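Local coordinates for protein dTDP-4-dehydrorhamnose 3,5-epimerase (Elizabethkingia anophelis NUHP1, PDB 6C46) that probably catalyses the epimerisation of dTDP-4-dehydro-6-deoxy-alpha-D-glucose at C3' and C5', giving dTDP-4-dehydro-beta-L-rhamnose on the way to dTDP-L-rhamnose, at residues K60-L66 and V130-A136; S153-D158 and D178-F184; Y33-Y38 and N115-F119; K13-K17 and G104-G108. All blocks are in the same frame, centred on the assembly; numbering follows the deposited sequence. Where two conformers were deposited one is given.

Interaction 1 (K60-L66 and V130-A136); sequences KSSYGVL and VVLSETA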
loop_
_atom_site.group_PDB
_atom_site.type_symbol
_atom_site.label_atom_id
_atom_site.label_comp_id
_atom_site.label_asym_id
_atom_site.label_seq_id
_atom_site.Cartn_x
_atom_site.Cartn_y
_atom_site.Cartn_z
ATOM N N LYS A 60 5.998 12.262 2.107
ATOM C CA LYS A 60 5.177 13.326 2.666
ATOM C C LYS A 60 5.851 14.636 2.308
ATOM O O LYS A 60 7.063 14.773 2.510
ATOM C CB LYS A 60 5.050 13.199 4.180
ATOM C CG LYS A 60 4.331 14.394 4.853
ATOM C CD LYS A 60 3.872 14.055 6.273
ATOM C CE LYS A 60 3.332 15.277 6.991
ATOM N NZ LYS A 60 2.908 14.956 8.384
ATOM N N SER A 61 5.077 15.586 1.771
ATOM C CA SER A 61 5.619 16.861 1.300
ATOM C C SER A 61 4.610 17.955 1.594
ATOM O O SER A 61 3.423 17.687 1.810
ATOM C CB SER A 61 5.937 16.831 -0.209
ATOM O OG SER A 61 6.497 15.588 -0.597
ATOM N N SER A 62 5.082 19.197 1.592
ATOM C CA SER A 62 4.242 20.330 1.944
ATOM C C SER A 62 3.652 20.980 0.695
ATOM O O SER A 62 4.081 20.715 -0.430
ATOM C CB SER A 62 5.041 21.349 2.752
ATOM O OG SER A 62 5.624 20.718 3.870
ATOM N N TYR A 63 2.658 21.855 0.923
ATOM C CA TYR A 63 1.949 22.557 -0.146
ATOM C C TYR A 63 2.904 23.120 -1.194
ATOM O O TYR A 63 3.868 23.815 -0.870
ATOM C CB TYR A 63 1.104 23.711 0.438
ATOM C CG TYR A 63 0.590 24.597 -0.667
ATOM C CD1 TYR A 63 1.086 25.893 -0.855
ATOM C CD2 TYR A 63 -0.344 24.110 -1.571
ATOM C CE1 TYR A 63 0.630 26.684 -1.914
ATOM C CE2 TYR A 63 -0.801 24.881 -2.623
ATOM C CZ TYR A 63 -0.316 26.163 -2.796
ATOM O OH TYR A 63 -0.807 26.906 -3.856
ATOM N N GLY A 64 2.623 22.831 -2.457
ATOM C CA GLY A 64 3.362 23.434 -3.550
ATOM C C GLY A 64 4.589 22.664 -3.975
ATOM O O GLY A 64 5.144 22.941 -5.049
ATOM N N VAL A 65 5.024 21.698 -3.175
ATOM C CA VAL A 65 6.104 20.825 -3.617
ATOM C C VAL A 65 5.655 20.101 -4.876
ATOM O O VAL A 65 4.586 19.473 -4.906
ATOM C CB VAL A 65 6.509 19.858 -2.503
ATOM C CG1 VAL A 65 7.394 18.746 -3.079
ATOM C CG2 VAL A 65 7.266 20.655 -1.381
ATOM N N LEU A 66 6.451 20.226 -5.932
ATOM C CA LEU A 66 6.166 19.629 -7.234
ATOM C C LEU A 66 7.360 18.768 -7.616
ATOM O O LEU A 66 8.490 19.260 -7.642
ATOM C CB LEU A 66 5.913 20.727 -8.270
ATOM C CG LEU A 66 5.275 20.366 -9.631
ATOM C CD1 LEU A 66 4.733 21.619 -10.278
ATOM C CD2 LEU A 66 6.251 19.663 -10.562
ATOM N N VAL A 130 2.023 17.439 -7.819
ATOM C CA VAL A 130 2.172 18.644 -7.005
ATOM C C VAL A 130 1.240 18.537 -5.806
ATOM O O VAL A 130 0.143 17.978 -5.911
ATOM C CB VAL A 130 1.859 19.922 -7.813
ATOM C CG1 VAL A 130 0.423 19.869 -8.308
ATOM C CG2 VAL A 130 2.093 21.182 -6.960
ATOM N N VAL A 131 1.694 19.024 -4.654
ATOM C CA VAL A 131 0.895 18.930 -3.435
ATOM C C VAL A 131 -0.084 20.091 -3.419
ATOM O O VAL A 131 0.324 21.252 -3.494
ATOM C CB VAL A 131 1.784 18.938 -2.183
ATOM C CG1 VAL A 131 0.920 19.011 -0.943
ATOM C CG2 VAL A 131 2.691 17.674 -2.158
ATOM N N LEU A 132 -1.371 19.785 -3.312
ATOM C CA LEU A 132 -2.401 20.822 -3.289
ATOM C C LEU A 132 -2.799 21.243 -1.887
ATOM O O LEU A 132 -3.283 22.370 -1.698
ATOM C CB LEU A 132 -3.652 20.320 -4.010
ATOM C CG LEU A 132 -3.429 19.843 -5.435
ATOM C CD1 LEU A 132 -4.723 19.238 -5.954
ATOM C CD2 LEU A 132 -2.986 21.025 -6.296
ATOM N N SER A 133 -2.673 20.345 -0.910
ATOM C CA SER A 133 -3.082 20.624 0.461
ATOM C C SER A 133 -1.906 21.120 1.303
ATOM O O SER A 133 -0.775 21.224 0.833
ATOM C CB SER A 133 -3.714 19.377 1.059
ATOM O OG SER A 133 -2.909 18.259 0.731
ATOM N N GLU A 134 -2.167 21.417 2.579
ATOM C CA GLU A 134 -1.098 21.920 3.439
ATOM C C GLU A 134 0.085 20.953 3.456
ATOM O O GLU A 134 1.241 21.363 3.318
ATOM C CB GLU A 134 -1.639 22.162 4.852
ATOM C CG GLU A 134 -0.715 22.947 5.756
ATOM C CD GLU A 134 -1.374 23.338 7.092
ATOM O OE1 GLU A 134 -2.592 23.094 7.260
ATOM O OE2 GLU A 134 -0.666 23.894 7.968
ATOM N N THR A 135 -0.193 19.660 3.601
ATOM C CA THR A 135 0.780 18.590 3.398
ATOM C C THR A 135 0.035 17.411 2.794
ATOM O O THR A 135 -1.193 17.334 2.865
ATOM C CB THR A 135 1.464 18.117 4.698
ATOM O OG1 THR A 135 0.491 17.472 5.532
ATOM C CG2 THR A 135 2.073 19.271 5.472
ATOM N N ALA A 136 0.784 16.485 2.196
ATOM C CA ALA A 136 0.162 15.300 1.628
ATOM C C ALA A 136 1.108 14.118 1.744
ATOM O O ALA A 136 2.328 14.271 1.628
ATOM C CB ALA A 136 -0.217 15.488 0.159
HETATM O O HOH W 1 4.560 13.686 -0.820
#
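Val130 faces Leu66 as an antiparallel non-hydrogen-bonded pair, with CA atoms 4.1 Å apart and the side chains touching at Val130 CB and Leu66 CG (3.9 Å). At Val131 both the N and the O of the backbone hydrogen-bond to the 62-65 turn: N donates to Val65 O (2.9 Å) and O accepts from Gly64 N (3.0 Å), while Val131 CG2 lies 3.9 Å from Ser61 CB. The turn is a type II beta turn, with Gly64 at positive phi and Val65 N hydrogen-bonded to Ser62 O (3.1 Å). Both segments cross between the two antiparallel sheets of the cupin fold: 60-66 passes from strand 55-62 to strand 66-72, while the other segment returns from strand 125-131 to strand 135-142. Two short ladders result, out of step by one residue. In the crossing, Ser133 O meets the edge of the Tyr63 ring and comes within 3.1 Å of Tyr63 CB; the Tyr63 hydroxyl hydrogen-bonds to Asp171. Glu134 O accepts from Tyr63 N (2.8 Å). Thr135 then pairs with Ser62, whose OG is hydrogen-bonded to Arg31 O of the second subunit. Finally Ala136 exchanges two backbone hydrogen bonds with Ser61, Ala136 N to Ser61 O (2.9 Å) and Ser61 N to Ala136 O (3.1 Å).

Interaction 2 (S153-D158 and D178-F184); sequences SVKFND and DQNAPAF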
loop_
_atom_site.group_PDB
_atom_site.type_symbol
_atom_site.label_atom_id
_atom_site.label_comp_id
_atom_site.label_asym_id
_atom_site.label_seq_id
_atom_site.Cartn_x
_atom_site.Cartn_y
_atom_site.Cartn_z
ATOM N N SER A 153 14.109 12.076 -17.489
ATOM C CA SER A 153 13.304 13.168 -16.949
ATOM C C SER A 153 12.830 14.066 -18.077
ATOM O O SER A 153 13.426 14.109 -19.154
ATOM C CB SER A 153 14.087 14.007 -15.933
ATOM O OG SER A 153 15.184 14.624 -16.571
ATOM N N VAL A 154 11.740 14.781 -17.809
ATOM C CA VAL A 154 11.214 15.800 -18.712
ATOM C C VAL A 154 10.886 17.022 -17.867
ATOM O O VAL A 154 10.249 16.895 -16.817
ATOM C CB VAL A 154 9.953 15.307 -19.459
ATOM C CG1 VAL A 154 9.390 16.415 -20.338
ATOM C CG2 VAL A 154 10.274 14.083 -20.292
ATOM N N LYS A 155 11.351 18.195 -18.299
ATOM C CA LYS A 155 11.048 19.437 -17.589
ATOM C C LYS A 155 9.537 19.596 -17.366
ATOM O O LYS A 155 8.749 19.542 -18.313
ATOM C CB LYS A 155 11.599 20.615 -18.405
ATOM C CG LYS A 155 11.461 21.989 -17.733
ATOM C CD LYS A 155 12.193 22.005 -16.405
ATOM C CE LYS A 155 12.248 23.402 -15.797
ATOM N NZ LYS A 155 13.040 24.361 -16.589
ATOM N N PHE A 156 9.136 19.795 -16.105
ATOM C CA PHE A 156 7.713 19.751 -15.752
ATOM C C PHE A 156 6.895 20.803 -16.507
ATOM O O PHE A 156 5.741 20.543 -16.883
ATOM C CB PHE A 156 7.545 19.941 -14.238
ATOM C CG PHE A 156 7.753 21.362 -13.780
ATOM C CD1 PHE A 156 9.036 21.917 -13.719
ATOM C CD2 PHE A 156 6.664 22.150 -13.396
ATOM C CE1 PHE A 156 9.223 23.249 -13.308
ATOM C CE2 PHE A 156 6.843 23.480 -12.976
ATOM C CZ PHE A 156 8.132 24.033 -12.932
ATOM N N ASN A 157 7.470 21.978 -16.764
ATOM C CA ASN A 157 6.744 23.064 -17.430
ATOM C C ASN A 157 7.188 23.232 -18.874
ATOM O O ASN A 157 7.126 24.331 -19.437
ATOM C CB ASN A 157 6.877 24.369 -16.643
ATOM C CG ASN A 157 8.315 24.829 -16.507
ATOM O OD1 ASN A 157 9.237 24.201 -17.025
ATOM N ND2 ASN A 157 8.519 25.909 -15.764
ATOM N N ASP A 158 7.649 22.141 -19.481
ATOM C CA ASP A 158 7.980 22.130 -20.898
ATOM C C ASP A 158 6.856 22.764 -21.713
ATOM O O ASP A 158 5.684 22.435 -21.526
ATOM C CB ASP A 158 8.196 20.676 -21.324
ATOM C CG ASP A 158 8.540 20.543 -22.786
ATOM O OD1 ASP A 158 9.749 20.524 -23.117
ATOM O OD2 ASP A 158 7.588 20.459 -23.592
ATOM N N ASP A 178 14.965 18.994 -10.691
ATOM C CA ASP A 178 13.749 19.170 -11.481
ATOM C C ASP A 178 13.709 20.535 -12.153
ATOM O O ASP A 178 13.141 20.664 -13.248
ATOM C CB ASP A 178 12.517 18.917 -10.610
ATOM C CG ASP A 178 12.372 17.432 -10.235
ATOM O OD1 ASP A 178 13.082 16.595 -10.853
ATOM O OD2 ASP A 178 11.568 17.101 -9.330
ATOM N N GLN A 179 14.334 21.556 -11.547
ATOM C CA GLN A 179 14.456 22.858 -12.207
ATOM C C GLN A 179 15.300 22.781 -13.475
ATOM O O GLN A 179 15.153 23.621 -14.365
ATOM C CB GLN A 179 15.104 23.895 -11.274
ATOM C CG GLN A 179 14.325 24.205 -10.012
ATOM C CD GLN A 179 14.966 25.302 -9.172
ATOM O OE1 GLN A 179 15.874 26.004 -9.629
ATOM N NE2 GLN A 179 14.581 25.365 -7.896
ATOM N N ASN A 180 16.188 21.802 -13.581
ATOM C CA ASN A 180 17.122 21.743 -14.695
ATOM C C ASN A 180 16.891 20.542 -15.599
ATOM O O ASN A 180 17.766 20.222 -16.413
ATOM C CB ASN A 180 18.557 21.742 -14.162
ATOM C CG ASN A 180 18.912 23.037 -13.441
ATOM O OD1 ASN A 180 19.034 24.091 -14.057
ATOM N ND2 ASN A 180 19.020 22.965 -12.126
ATOM N N ALA A 181 15.752 19.856 -15.463
ATOM C CA ALA A 181 15.486 18.690 -16.292
ATOM C C ALA A 181 15.422 19.089 -17.766
ATOM O O ALA A 181 14.923 20.172 -18.099
ATOM C CB ALA A 181 14.176 18.004 -15.871
ATOM N N PRO A 182 15.886 18.234 -18.671
ATOM C CA PRO A 182 15.878 18.578 -20.098
ATOM C C PRO A 182 14.465 18.661 -20.671
ATOM O O PRO A 182 13.529 18.005 -20.214
ATOM C CB PRO A 182 16.663 17.431 -20.751
ATOM C CG PRO A 182 17.373 16.727 -19.620
ATOM C CD PRO A 182 16.544 16.945 -18.398
ATOM N N ALA A 183 14.340 19.453 -21.737
ATOM C CA ALA A 183 13.056 19.628 -22.411
ATOM C C ALA A 183 12.559 18.309 -23.004
ATOM O O ALA A 183 13.326 17.368 -23.253
ATOM C CB ALA A 183 13.185 20.683 -23.531
ATOM N N PHE A 184 11.245 18.253 -23.235
ATOM C CA PHE A 184 10.634 17.087 -23.876
ATOM C C PHE A 184 11.298 16.780 -25.216
ATOM O O PHE A 184 11.596 15.621 -25.519
ATOM C CB PHE A 184 9.121 17.347 -24.024
ATOM C CG PHE A 184 8.408 16.439 -24.994
ATOM C CD1 PHE A 184 8.150 15.120 -24.699
ATOM C CD2 PHE A 184 7.980 16.941 -26.220
ATOM C CE1 PHE A 184 7.461 14.297 -25.626
ATOM C CE2 PHE A 184 7.303 16.146 -27.134
ATOM C CZ PHE A 184 7.043 14.824 -26.839
HETATM O O HOH W 2 13.457 14.828 -21.969
HETATM O O HOH W 3 11.176 19.014 -14.186
#
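This is a loop-to-loop contact without strand pairing, in which the chain leaving helix 176-179 runs along the loop that follows edge strand 151-153. One backbone hydrogen bond ties the middle, from Lys155 N to Pro182 O (2.9 Å), and Ala181 CB packs 3.6 Å from Ser153 OG, a hydroxyl hydrogen-bonded to Asn188 ND2. The Lys155 side chain folds back along the helix end, where its NZ makes a weak hydrogen bond to Gln179 O (3.2 Å). Residues 155-158 form a type I beta turn closed by Asp158 N to Lys155 O (3.1 Å). The turn presents Asp158 to the other segment: its OD1 accepts from Phe184 N (2.7 Å), while OD2 hydrogen-bonds to Leu161 N. Val154 CG1 rests against Phe184 CB (3.8 Å). Two waters fill gaps between the backbones, water 2 donating to Ser153 O (2.9 Å) and Ala183 O (2.8 Å), and water 3 accepting from Phe156 N (2.9 Å) while donating to Asp178 O (2.7 Å). The Asp178 carbonyl is thus tied to the 153-158 loop through water 3, and its carboxylate is engaged elsewhere, OD2 with Gly68 N and OD1 with His70 NE2. His70 is the predicted proton acceptor, and the pairing is consistent with the His-Asp dyad of RmlC-type epimerases.

Interaction 3 (Y33-Y38 and N115-F119); sequences YFYEKY and NKLQF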
loop_
_atom_site.group_PDB
_atom_site.type_symbol
_atom_site.label_atom_id
_atom_site.label_comp_id
_atom_site.label_asym_id
_atom_site.label_seq_id
_atom_site.Cartn_x
_atom_site.Cartn_y
_atom_site.Cartn_z
ATOM N N TYR A 33 -15.804 1.356 7.102
ATOM C CA TYR A 33 -15.898 0.909 5.716
ATOM C C TYR A 33 -14.772 -0.078 5.429
ATOM O O TYR A 33 -13.818 -0.212 6.198
ATOM C CB TYR A 33 -15.851 2.082 4.720
ATOM C CG TYR A 33 -14.548 2.880 4.654
ATOM C CD1 TYR A 33 -13.381 2.310 4.155
ATOM C CD2 TYR A 33 -14.509 4.227 5.006
ATOM C CE1 TYR A 33 -12.196 3.027 4.078
ATOM C CE2 TYR A 33 -13.314 4.967 4.910
ATOM C CZ TYR A 33 -12.171 4.360 4.445
ATOM O OH TYR A 33 -10.977 5.052 4.362
ATOM N N PHE A 34 -14.885 -0.760 4.296
ATOM C CA PHE A 34 -13.809 -1.617 3.826
ATOM C C PHE A 34 -13.851 -1.644 2.313
ATOM O O PHE A 34 -14.918 -1.482 1.717
ATOM C CB PHE A 34 -13.944 -3.041 4.373
ATOM N N TYR A 35 -12.687 -1.865 1.697
ATOM C CA TYR A 35 -12.637 -2.071 0.256
ATOM C C TYR A 35 -11.361 -2.804 -0.115
ATOM O O TYR A 35 -10.362 -2.774 0.617
ATOM C CB TYR A 35 -12.742 -0.765 -0.551
ATOM C CG TYR A 35 -11.642 0.272 -0.383
ATOM C CD1 TYR A 35 -10.667 0.427 -1.362
ATOM C CD2 TYR A 35 -11.634 1.162 0.706
ATOM C CE1 TYR A 35 -9.678 1.418 -1.252
ATOM C CE2 TYR A 35 -10.644 2.162 0.822
ATOM C CZ TYR A 35 -9.671 2.265 -0.152
ATOM O OH TYR A 35 -8.702 3.239 -0.057
ATOM N N GLU A 36 -11.443 -3.504 -1.244
ATOM C CA GLU A 36 -10.291 -4.123 -1.880
ATOM C C GLU A 36 -9.615 -3.052 -2.723
ATOM O O GLU A 36 -10.153 -2.621 -3.742
ATOM C CB GLU A 36 -10.715 -5.319 -2.735
ATOM C CG GLU A 36 -9.528 -6.049 -3.400
ATOM C CD GLU A 36 -9.973 -7.185 -4.311
ATOM O OE1 GLU A 36 -10.650 -6.919 -5.330
ATOM O OE2 GLU A 36 -9.645 -8.345 -3.992
ATOM N N LYS A 37 -8.452 -2.591 -2.284
ATOM C CA LYS A 37 -7.790 -1.517 -3.001
ATOM C C LYS A 37 -7.205 -2.005 -4.316
ATOM O O LYS A 37 -7.306 -1.320 -5.331
ATOM C CB LYS A 37 -6.683 -0.933 -2.125
ATOM C CG LYS A 37 -5.947 0.221 -2.763
ATOM C CD LYS A 37 -5.147 0.983 -1.660
ATOM C CE LYS A 37 -4.241 2.059 -2.282
ATOM N NZ LYS A 37 -3.618 2.961 -1.249
ATOM N N TYR A 38 -6.583 -3.184 -4.318
ATOM C CA TYR A 38 -5.919 -3.650 -5.529
ATOM C C TYR A 38 -5.933 -5.165 -5.516
ATOM O O TYR A 38 -5.842 -5.788 -4.455
ATOM C CB TYR A 38 -4.464 -3.138 -5.625
ATOM C CG TYR A 38 -3.746 -3.707 -6.832
ATOM C CD1 TYR A 38 -4.076 -3.283 -8.115
ATOM C CD2 TYR A 38 -2.778 -4.700 -6.688
ATOM C CE1 TYR A 38 -3.450 -3.807 -9.224
ATOM C CE2 TYR A 38 -2.136 -5.243 -7.814
ATOM C CZ TYR A 38 -2.487 -4.777 -9.075
ATOM O OH TYR A 38 -1.891 -5.277 -10.213
ATOM N N ASN A 115 -10.891 10.850 -1.927
ATOM C CA ASN A 115 -11.510 10.186 -3.076
ATOM C C ASN A 115 -11.024 8.762 -3.277
ATOM O O ASN A 115 -11.646 8.018 -4.049
ATOM C CB ASN A 115 -11.390 11.032 -4.380
ATOM C CG ASN A 115 -9.970 11.131 -4.993
ATOM O OD1 ASN A 115 -9.071 10.306 -4.783
ATOM N ND2 ASN A 115 -9.794 12.176 -5.807
ATOM N N LYS A 116 -9.947 8.354 -2.593
ATOM C CA LYS A 116 -9.470 6.971 -2.584
ATOM C C LYS A 116 -9.101 6.457 -3.970
ATOM O O LYS A 116 -8.930 5.241 -4.167
ATOM C CB LYS A 116 -10.507 6.038 -1.951
ATOM C CG LYS A 116 -10.973 6.484 -0.578
ATOM C CD LYS A 116 -12.062 5.518 -0.029
ATOM C CE LYS A 116 -12.685 6.022 1.273
ATOM N NZ LYS A 116 -13.412 7.309 1.132
ATOM N N LEU A 117 -8.918 7.352 -4.934
ATOM C CA LEU A 117 -8.583 6.915 -6.280
ATOM C C LEU A 117 -7.128 6.458 -6.388
ATOM O O LEU A 117 -6.238 6.934 -5.678
ATOM C CB LEU A 117 -8.830 8.056 -7.277
ATOM C CG LEU A 117 -10.306 8.490 -7.407
ATOM C CD1 LEU A 117 -10.495 9.706 -8.376
ATOM C CD2 LEU A 117 -11.154 7.312 -7.870
ATOM N N GLN A 118 -6.881 5.547 -7.323
ATOM C CA GLN A 118 -5.526 5.197 -7.715
ATOM C C GLN A 118 -5.366 5.440 -9.207
ATOM O O GLN A 118 -6.318 5.304 -9.979
ATOM C CB GLN A 118 -5.216 3.740 -7.431
ATOM C CG GLN A 118 -5.355 3.351 -5.964
ATOM C CD GLN A 118 -5.400 1.853 -5.869
ATOM O OE1 GLN A 118 -4.366 1.214 -5.770
ATOM N NE2 GLN A 118 -6.606 1.279 -5.982
ATOM N N PHE A 119 -4.134 5.717 -9.609
ATOM C CA PHE A 119 -3.813 6.096 -10.981
ATOM C C PHE A 119 -2.719 5.143 -11.436
ATOM O O PHE A 119 -1.675 5.038 -10.775
ATOM C CB PHE A 119 -3.353 7.560 -11.002
ATOM C CG PHE A 119 -3.153 8.162 -12.380
ATOM C CD1 PHE A 119 -2.182 9.142 -12.570
ATOM C CD2 PHE A 119 -3.960 7.824 -13.442
ATOM C CE1 PHE A 119 -2.008 9.756 -13.823
ATOM C CE2 PHE A 119 -3.791 8.418 -14.685
ATOM C CZ PHE A 119 -2.803 9.386 -14.879
HETATM O O HOH W 4 -7.404 3.708 -2.377
#
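The contact lies at the dimer interface of this cupin-fold epimerase, where strand 32-39 forms an antiparallel ladder with a strand of the second subunit and so extends that subunit's sheet. Within its own chain the strand meets 115-119 through side chains, the nearest CA atoms, of Lys37 and Gln118, being 8.5 Å apart. Lys116 runs alongside two tyrosines, its CE 3.6 Å from Tyr33 CZ and its CD 3.7 Å from Tyr35 CE2, so that the aliphatic part of the lysine packs against the aromatic rings while NZ hydrogen-bonds back to Glu114 O. An Asx turn shapes the loop that carries it: Asn115 OD1 accepts from Leu117 N (3.0 Å), and Lys116 sits between them at positive phi. Water 4 links the segments further, 2.7 Å from Tyr35 OH and donating to Lys116 O (2.8 Å). Where strand 118-121 begins, the Gln118 side chain crosses to the other strand, and its NE2 donates to Lys37 O at 2.8 Å.

Interaction 4 (K13-K17 and G104-G108); sequences KTPLK and GKCYG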
loop_
_atom_site.group_PDB
_atom_site.type_symbol
_atom_site.label_atom_id
_atom_site.label_comp_id
_atom_site.label_asym_id
_atom_site.label_seq_id
_atom_site.Cartn_x
_atom_site.Cartn_y
_atom_site.Cartn_z
ATOM N N LYS A 13 -11.236 4.439 -18.065
ATOM C CA LYS A 13 -10.393 4.868 -19.170
ATOM C C LYS A 13 -9.935 6.318 -18.998
ATOM O O LYS A 13 -10.679 7.171 -18.504
ATOM C CB LYS A 13 -11.189 4.730 -20.482
ATOM C CG LYS A 13 -10.354 4.953 -21.733
ATOM C CD LYS A 13 -9.596 3.688 -22.116
ATOM C CE LYS A 13 -8.919 3.848 -23.478
ATOM N NZ LYS A 13 -7.819 4.873 -23.421
ATOM N N THR A 14 -8.708 6.602 -19.425
ATOM C CA THR A 14 -8.254 7.987 -19.561
ATOM C C THR A 14 -7.879 8.242 -21.016
ATOM O O THR A 14 -7.864 7.304 -21.827
ATOM C CB THR A 14 -7.039 8.273 -18.661
ATOM O OG1 THR A 14 -5.884 7.648 -19.221
ATOM C CG2 THR A 14 -7.276 7.733 -17.260
ATOM N N PRO A 15 -7.563 9.483 -21.394
ATOM C CA PRO A 15 -7.132 9.731 -22.778
ATOM C C PRO A 15 -5.787 9.116 -23.142
ATOM O O PRO A 15 -5.408 9.203 -24.312
ATOM C CB PRO A 15 -7.068 11.264 -22.862
ATOM C CG PRO A 15 -7.965 11.764 -21.753
ATOM C CD PRO A 15 -7.811 10.742 -20.661
ATOM N N LEU A 16 -5.027 8.539 -22.202
ATOM C CA LEU A 16 -3.722 7.975 -22.534
ATOM C C LEU A 16 -3.825 6.452 -22.592
ATOM O O LEU A 16 -4.405 5.836 -21.696
ATOM C CB LEU A 16 -2.649 8.414 -21.526
ATOM C CG LEU A 16 -2.535 9.935 -21.300
ATOM C CD1 LEU A 16 -1.361 10.252 -20.374
ATOM C CD2 LEU A 16 -2.390 10.703 -22.605
ATOM N N LYS A 17 -3.282 5.853 -23.649
ATOM C CA LYS A 17 -3.422 4.406 -23.809
ATOM C C LYS A 17 -2.779 3.669 -22.648
ATOM O O LYS A 17 -1.631 3.946 -22.300
ATOM C CB LYS A 17 -2.760 3.942 -25.106
ATOM C CG LYS A 17 -3.031 2.461 -25.435
ATOM C CD LYS A 17 -2.338 2.046 -26.753
ATOM C CE LYS A 17 -0.828 2.038 -26.609
ATOM N NZ LYS A 17 -0.169 1.506 -27.830
ATOM N N GLY A 104 3.332 11.703 -26.467
ATOM C CA GLY A 104 3.416 13.138 -26.282
ATOM C C GLY A 104 2.223 13.781 -25.617
ATOM O O GLY A 104 2.244 15.006 -25.406
ATOM N N LYS A 105 1.188 13.007 -25.278
ATOM C CA LYS A 105 -0.019 13.521 -24.643
ATOM C C LYS A 105 0.082 13.363 -23.133
ATOM O O LYS A 105 0.772 12.464 -22.628
ATOM C CB LYS A 105 -1.274 12.784 -25.136
ATOM C CG LYS A 105 -1.509 12.850 -26.644
ATOM C CD LYS A 105 -1.586 14.301 -27.099
ATOM C CE LYS A 105 -2.363 14.455 -28.406
ATOM N NZ LYS A 105 -1.819 13.586 -29.477
ATOM N N CYS A 106 -0.635 14.238 -22.413
ATOM C CA CYS A 106 -0.569 14.275 -20.956
ATOM C C CYS A 106 -1.967 14.172 -20.377
ATOM O O CYS A 106 -2.958 14.505 -21.026
ATOM C CB CYS A 106 0.088 15.556 -20.440
ATOM S SG CYS A 106 1.595 15.989 -21.324
ATOM N N TYR A 107 -2.026 13.735 -19.125
ATOM C CA TYR A 107 -3.291 13.664 -18.407
ATOM C C TYR A 107 -3.035 13.898 -16.929
ATOM O O TYR A 107 -2.086 13.348 -16.364
ATOM C CB TYR A 107 -3.974 12.306 -18.615
ATOM C CG TYR A 107 -5.318 12.193 -17.900
ATOM C CD1 TYR A 107 -6.444 12.852 -18.391
ATOM C CD2 TYR A 107 -5.459 11.419 -16.774
ATOM C CE1 TYR A 107 -7.681 12.747 -17.746
ATOM C CE2 TYR A 107 -6.691 11.306 -16.126
ATOM C CZ TYR A 107 -7.783 11.965 -16.614
ATOM O OH TYR A 107 -8.982 11.842 -15.953
ATOM N N GLY A 108 -3.858 14.726 -16.314
ATOM C CA GLY A 108 -3.728 15.001 -14.897
ATOM C C GLY A 108 -5.040 14.775 -14.180
ATOM O O GLY A 108 -6.116 14.906 -14.759
HETATM O O HOH W 5 -10.953 9.835 -17.290
#
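Tyr107 holds its ring out from strand 106-112 in the t rotamer (chi1 -179°), and the 13-17 loop closes on it. Thr14, at chi1 74° (p), sets its CB over a face of the ring, 4.1 Å from the centroid and 16° off the normal, a CH-pi contact; Thr14 CG2 separately lies 3.8 Å from Tyr107 CE2. The threonine hydroxyl is used within the loop: OG1 accepts from Leu16 N (3.2 Å), making an ST turn, and also hydrogen-bonds to Cys19 O. Pro15 CD lies 3.4 Å from Tyr107 CD1. The loop joins strands 10-13 and 20-23 at one border of the larger cupin sheet, whereas strand 106-112 borders the smaller one, so the side chains span from sheet to sheet; no hydrogen bond passes directly between the segments. Leu16, in the mt rotamer (chi1 -53°, chi2 -175°), divides its methyls between two neighbours, CD1 lying 3.8 Å from Tyr107 CB and CD2 3.5 Å from Lys105 CB. Beyond its CB, Lys105 bends away through chi1 -58° and chi2 -57°. At the far end of the tyrosine, water 5 sits 3.1 Å from Tyr107 OH and donates to Lys13 O (2.9 Å).

Three packing touches connect the contacts in the order 1, 2, 4, 3. Interactions 1 and 2 meet where Leu66 CD1 packs 3.7 Å from Phe156 CD2; interactions 2 and 4 meet at Phe184 CZ and Gly104 CA (4.0 Å); interactions 4 and 3 meet at Tyr107 CD2 and Phe119 CZ (3.8 Å). Interactions 2 and 3 lie on opposite sides of the chain's centre, their centres about 31 Å apart. Interactions 1 and 3, whose nearest atoms are about 9 Å apart, both touch the second subunit. The Asp178 side chain of interaction 2 lies about 3 Å, and the Leu66 side chain of interaction 1 about 8 Å, from the side chain of the predicted catalytic His70. In interaction 3, the Tyr38 side chain lies about 7 Å from the bound calcium ion.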